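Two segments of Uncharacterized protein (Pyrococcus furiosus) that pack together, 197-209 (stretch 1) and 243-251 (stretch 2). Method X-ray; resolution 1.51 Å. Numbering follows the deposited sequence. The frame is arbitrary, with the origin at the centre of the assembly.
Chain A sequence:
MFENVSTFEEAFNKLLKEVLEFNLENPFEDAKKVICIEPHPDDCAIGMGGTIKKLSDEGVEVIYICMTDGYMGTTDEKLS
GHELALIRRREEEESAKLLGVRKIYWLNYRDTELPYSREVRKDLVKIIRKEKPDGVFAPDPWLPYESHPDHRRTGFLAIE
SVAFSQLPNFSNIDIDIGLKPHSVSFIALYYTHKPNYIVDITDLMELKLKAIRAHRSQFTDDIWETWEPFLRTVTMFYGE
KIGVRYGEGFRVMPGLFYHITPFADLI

Stretch 1 (197-209) YIVDITDLMELKL
Stretch 2 (243-251) GVRYGEGFR

The most unusual feature of this contact is a selenomethionine laid over a tyrosine ring at the start of the helix that follows the paired strand and a short connecting loop. Met205 (chi1 t, chi2 p, chi3 t) sets CE 4.3 Å from the centroid of the Tyr246 ring, only 8° off the ring normal, so the methyl sits over the face as a CH-pi contact; SE lies 4.6 Å from the same centroid, 19° off the normal. Met205 CB also approaches Tyr246 CD2 at 3.6 Å. Tyr246 (chi1 -63°, chi2 -47°) points toward stretch 1, and its flat, buried ring offers the long, flexible side chain a broad apolar surface.

Strands 197-200 and 247-250 run antiparallel, their axes at 156° and 4.5 Å apart at closest approach. All eight residues have extended phi/psi, phi from -142° (Tyr197) to -76° (Asp200), psi from 120° (Asp200) to 160° (Gly247). Tyr197 and Phe250 form a hydrogen-bonded pair: Tyr197 N to Phe250 O is 3.1 Å and Phe250 N to Tyr197 O 2.8 Å. Val199 and Glu248 form the next such pair, with Val199 N to Glu248 O and Glu248 N to Val199 O both 2.9 Å. Between and beyond them lie the non-hydrogen-bonded pairs Ile198-Gly249 (CA to CA 4.4 Å) and Asp200-Gly247 (CA to CA 4.5 Å). Beyond the Asp200-Gly247 pair, Ile201 N donates a further hydrogen bond to Tyr246 O at 2.9 Å.

The glycines make room for Ile198 (chi1 and chi2 both m), whose CD1 comes 3.7 Å from Gly249 CA. An ideal CB on Gly247 would clash with Ile198 CG2 at 2.6 Å; one on Gly249 would be tight against Ile198 CD1 at 3.4 Å.

The sheet face bearing Tyr197, Val199, Glu248 and Phe250 combines apolar packing with charge. Phe250 (chi1 -64°, chi2 -84°) meets Val199 (t), with Phe250 CE2 3.8 Å from Val199 CG2. Glu248 (chi1 m, chi2 t, chi3 -5°) reaches the helix that begins at Met205: Lys208, with all four chi angles t, places NZ 2.7 Å from Glu248 OE2 in a salt bridge. Both residues are buried, so the pairing offsets charge away from solvent.

At the turn, Thr202 (m) accepts from Tyr246 N at OG1, 3.1 Å away, while Thr202 OG1 donates to Asp200 OD1 at 2.8 Å. Thr202 N donates to Asp200 OD1 as well, at 2.9 Å. The short hydroxyl thus links the strand-end aspartate to the opposing backbone. Together the stretches bury 725 Å², with Tyr246 and Glu248 the most heavily covered residues.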

# COMPACT_ATOMS: atom_id res chain seq x y z
N TYR A 197 -16.56 19.74 28.22
CA TYR A 197 -15.87 20.79 28.98
C TYR A 197 -15.75 22.00 28.08
O TYR A 197 -15.25 21.89 26.90
CB TYR A 197 -14.49 20.30 29.39
CG TYR A 197 -13.69 21.38 30.12
CD1 TYR A 197 -14.20 21.82 31.35
CD2 TYR A 197 -12.51 21.97 29.59
CE1 TYR A 197 -13.49 22.86 32.06
CE2 TYR A 197 -11.85 23.03 30.27
CZ TYR A 197 -12.35 23.40 31.49
OH TYR A 197 -11.61 24.38 32.19
N ILE A 198 -16.21 23.19 28.55
CA ILE A 198 -16.16 24.39 27.68
C ILE A 198 -15.33 25.48 28.39
O ILE A 198 -15.47 25.68 29.62
CB ILE A 198 -17.57 25.04 27.54
CG1 ILE A 198 -18.62 24.05 27.18
CG2 ILE A 198 -17.50 26.32 26.64
CD1 ILE A 198 -18.37 23.49 25.81
N VAL A 199 -14.42 26.09 27.64
CA VAL A 199 -13.57 27.15 28.18
C VAL A 199 -14.20 28.48 27.69
O VAL A 199 -14.49 28.65 26.48
CB VAL A 199 -12.19 27.03 27.62
CG1 VAL A 199 -11.27 28.24 28.02
CG2 VAL A 199 -11.53 25.69 28.13
N ASP A 200 -14.42 29.41 28.68
CA ASP A 200 -14.95 30.74 28.24
C ASP A 200 -13.83 31.55 27.62
O ASP A 200 -12.80 31.75 28.29
CB ASP A 200 -15.48 31.42 29.54
CG ASP A 200 -16.04 32.81 29.23
OD1 ASP A 200 -16.10 33.25 28.11
OD2 ASP A 200 -16.44 33.45 30.28
N ILE A 201 -13.97 31.93 26.36
CA ILE A 201 -12.99 32.72 25.69
C ILE A 201 -13.50 34.13 25.28
O ILE A 201 -12.89 34.77 24.40
CB ILE A 201 -12.37 32.06 24.39
CG1 ILE A 201 -13.46 31.75 23.43
CG2 ILE A 201 -11.64 30.71 24.85
CD1 ILE A 201 -12.92 31.73 22.00
N THR A 202 -14.59 34.52 25.96
CA THR A 202 -15.27 35.80 25.58
C THR A 202 -14.25 36.95 25.51
O THR A 202 -14.19 37.72 24.52
CB THR A 202 -16.36 36.06 26.59
OG1 THR A 202 -17.36 35.07 26.47
CG2 THR A 202 -17.01 37.43 26.18
N ASP A 203 -13.39 37.05 26.49
CA ASP A 203 -12.48 38.24 26.43
C ASP A 203 -11.24 38.08 25.56
O ASP A 203 -10.47 39.02 25.33
CB ASP A 203 -12.00 38.55 27.86
CG ASP A 203 -13.16 39.12 28.74
OD1 ASP A 203 -14.18 39.67 28.16
OD2 ASP A 203 -13.01 38.94 29.96
N LEU A 204 -11.04 36.84 25.03
CA LEU A 204 -9.95 36.59 24.09
C LEU A 204 -10.40 36.38 22.69
O LEU A 204 -9.58 36.05 21.82
CB LEU A 204 -9.25 35.27 24.56
CG LEU A 204 -8.49 35.46 25.86
CD1 LEU A 204 -7.95 34.10 26.35
CD2 LEU A 204 -7.32 36.44 25.63
N MSE A 205 -11.66 36.67 22.35
CA MSE A 205 -12.13 36.42 21.04
C MSE A 205 -11.38 37.25 20.01
O MSE A 205 -11.04 36.79 18.89
CB MSE A 205 -13.67 36.68 20.98
CG MSE A 205 -14.24 36.40 19.63
SE MSE A 205 -14.09 34.51 19.11
CE MSE A 205 -15.60 34.52 17.82
N GLU A 206 -11.18 38.57 20.24
CA GLU A 206 -10.55 39.30 19.20
C GLU A 206 -9.07 38.87 18.97
O GLU A 206 -8.66 38.91 17.84
CB GLU A 206 -10.56 40.85 19.64
CG GLU A 206 -12.06 41.43 19.59
CD GLU A 206 -12.79 41.29 18.20
OE1 GLU A 206 -13.85 40.70 18.26
OE2 GLU A 206 -12.29 41.70 17.09
N LEU A 207 -8.38 38.49 20.03
CA LEU A 207 -7.00 37.93 19.89
C LEU A 207 -7.10 36.60 19.05
O LEU A 207 -6.25 36.45 18.14
CB LEU A 207 -6.40 37.69 21.24
CG LEU A 207 -4.97 37.07 21.13
CD1 LEU A 207 -4.04 37.96 20.23
CD2 LEU A 207 -4.36 36.74 22.51
N LYS A 208 -8.03 35.74 19.41
CA LYS A 208 -8.19 34.47 18.61
C LYS A 208 -8.39 34.83 17.17
O LYS A 208 -7.75 34.27 16.24
CB LYS A 208 -9.43 33.72 19.13
CG LYS A 208 -9.69 32.48 18.20
CD LYS A 208 -10.75 31.66 18.87
CE LYS A 208 -10.95 30.45 17.86
NZ LYS A 208 -11.57 29.31 18.51
N LEU A 209 -9.31 35.75 16.81
CA LEU A 209 -9.50 36.02 15.44
C LEU A 209 -8.29 36.66 14.74
O LEU A 209 -8.03 36.41 13.57
CB LEU A 209 -10.74 37.01 15.22
CG LEU A 209 -12.00 36.38 15.77
CD1 LEU A 209 -13.14 37.48 15.57
CD2 LEU A 209 -12.51 35.27 14.81
N GLY A 243 -23.53 29.21 29.41
CA GLY A 243 -24.09 30.62 29.69
C GLY A 243 -23.09 31.80 29.52
O GLY A 243 -23.24 32.85 30.21
N VAL A 244 -22.08 31.65 28.63
CA VAL A 244 -21.15 32.71 28.27
C VAL A 244 -21.29 32.99 26.79
O VAL A 244 -21.89 32.25 26.00
CB VAL A 244 -19.64 32.42 28.72
CG1 VAL A 244 -19.51 32.04 30.14
CG2 VAL A 244 -19.02 31.32 27.74
N ARG A 245 -20.80 34.18 26.38
CA ARG A 245 -20.97 34.60 24.98
C ARG A 245 -20.17 33.63 24.01
O ARG A 245 -20.77 33.21 23.07
CB ARG A 245 -20.48 36.04 24.78
CG ARG A 245 -20.93 36.60 23.49
CD ARG A 245 -20.44 38.04 23.32
NE ARG A 245 -21.00 38.58 22.10
CZ ARG A 245 -20.55 39.73 21.48
NH1 ARG A 245 -21.17 40.15 20.36
NH2 ARG A 245 -19.46 40.44 21.88
N TYR A 246 -18.88 33.50 24.29
CA TYR A 246 -18.01 32.74 23.35
C TYR A 246 -17.27 31.69 24.17
O TYR A 246 -16.62 31.97 25.18
CB TYR A 246 -16.98 33.70 22.72
CG TYR A 246 -17.62 34.79 21.88
CD1 TYR A 246 -18.62 34.47 20.95
CD2 TYR A 246 -17.07 36.05 21.95
CE1 TYR A 246 -19.15 35.52 20.09
CE2 TYR A 246 -17.58 37.08 21.13
CZ TYR A 246 -18.59 36.81 20.23
OH TYR A 246 -19.17 37.71 19.35
N GLY A 247 -17.34 30.45 23.64
CA GLY A 247 -16.62 29.33 24.31
C GLY A 247 -15.89 28.48 23.25
O GLY A 247 -16.11 28.55 22.07
N GLU A 248 -14.91 27.76 23.79
CA GLU A 248 -14.28 26.63 23.01
C GLU A 248 -14.59 25.32 23.73
O GLU A 248 -14.45 25.19 24.91
CB GLU A 248 -12.76 26.83 22.96
CG GLU A 248 -12.41 27.91 21.91
CD GLU A 248 -10.93 28.32 21.91
OE1 GLU A 248 -10.20 27.85 22.74
OE2 GLU A 248 -10.61 29.13 20.99
N GLY A 249 -15.06 24.35 22.90
CA GLY A 249 -15.45 23.11 23.50
C GLY A 249 -14.44 21.95 23.29
O GLY A 249 -13.78 21.90 22.23
N PHE A 250 -14.45 21.08 24.29
CA PHE A 250 -13.50 19.92 24.26
C PHE A 250 -14.31 18.76 24.77
O PHE A 250 -15.16 18.80 25.66
CB PHE A 250 -12.34 20.18 25.23
CG PHE A 250 -11.54 21.34 24.82
CD1 PHE A 250 -10.51 21.27 23.87
CD2 PHE A 250 -11.82 22.64 25.41
CE1 PHE A 250 -9.82 22.38 23.41
CE2 PHE A 250 -11.12 23.75 24.93
CZ PHE A 250 -10.09 23.66 23.96
N ARG A 251 -13.93 17.56 24.23
CA ARG A 251 -14.44 16.34 24.79
C ARG A 251 -13.29 15.60 25.46
O ARG A 251 -12.24 15.37 24.91
CB ARG A 251 -15.05 15.40 23.71
CG ARG A 251 -15.67 14.17 24.35
CD ARG A 251 -16.42 13.34 23.33
NE ARG A 251 -17.02 12.18 24.01
CZ ARG A 251 -18.14 12.24 24.71
NH1 ARG A 251 -18.83 13.41 24.81
NH2 ARG A 251 -18.61 11.08 25.28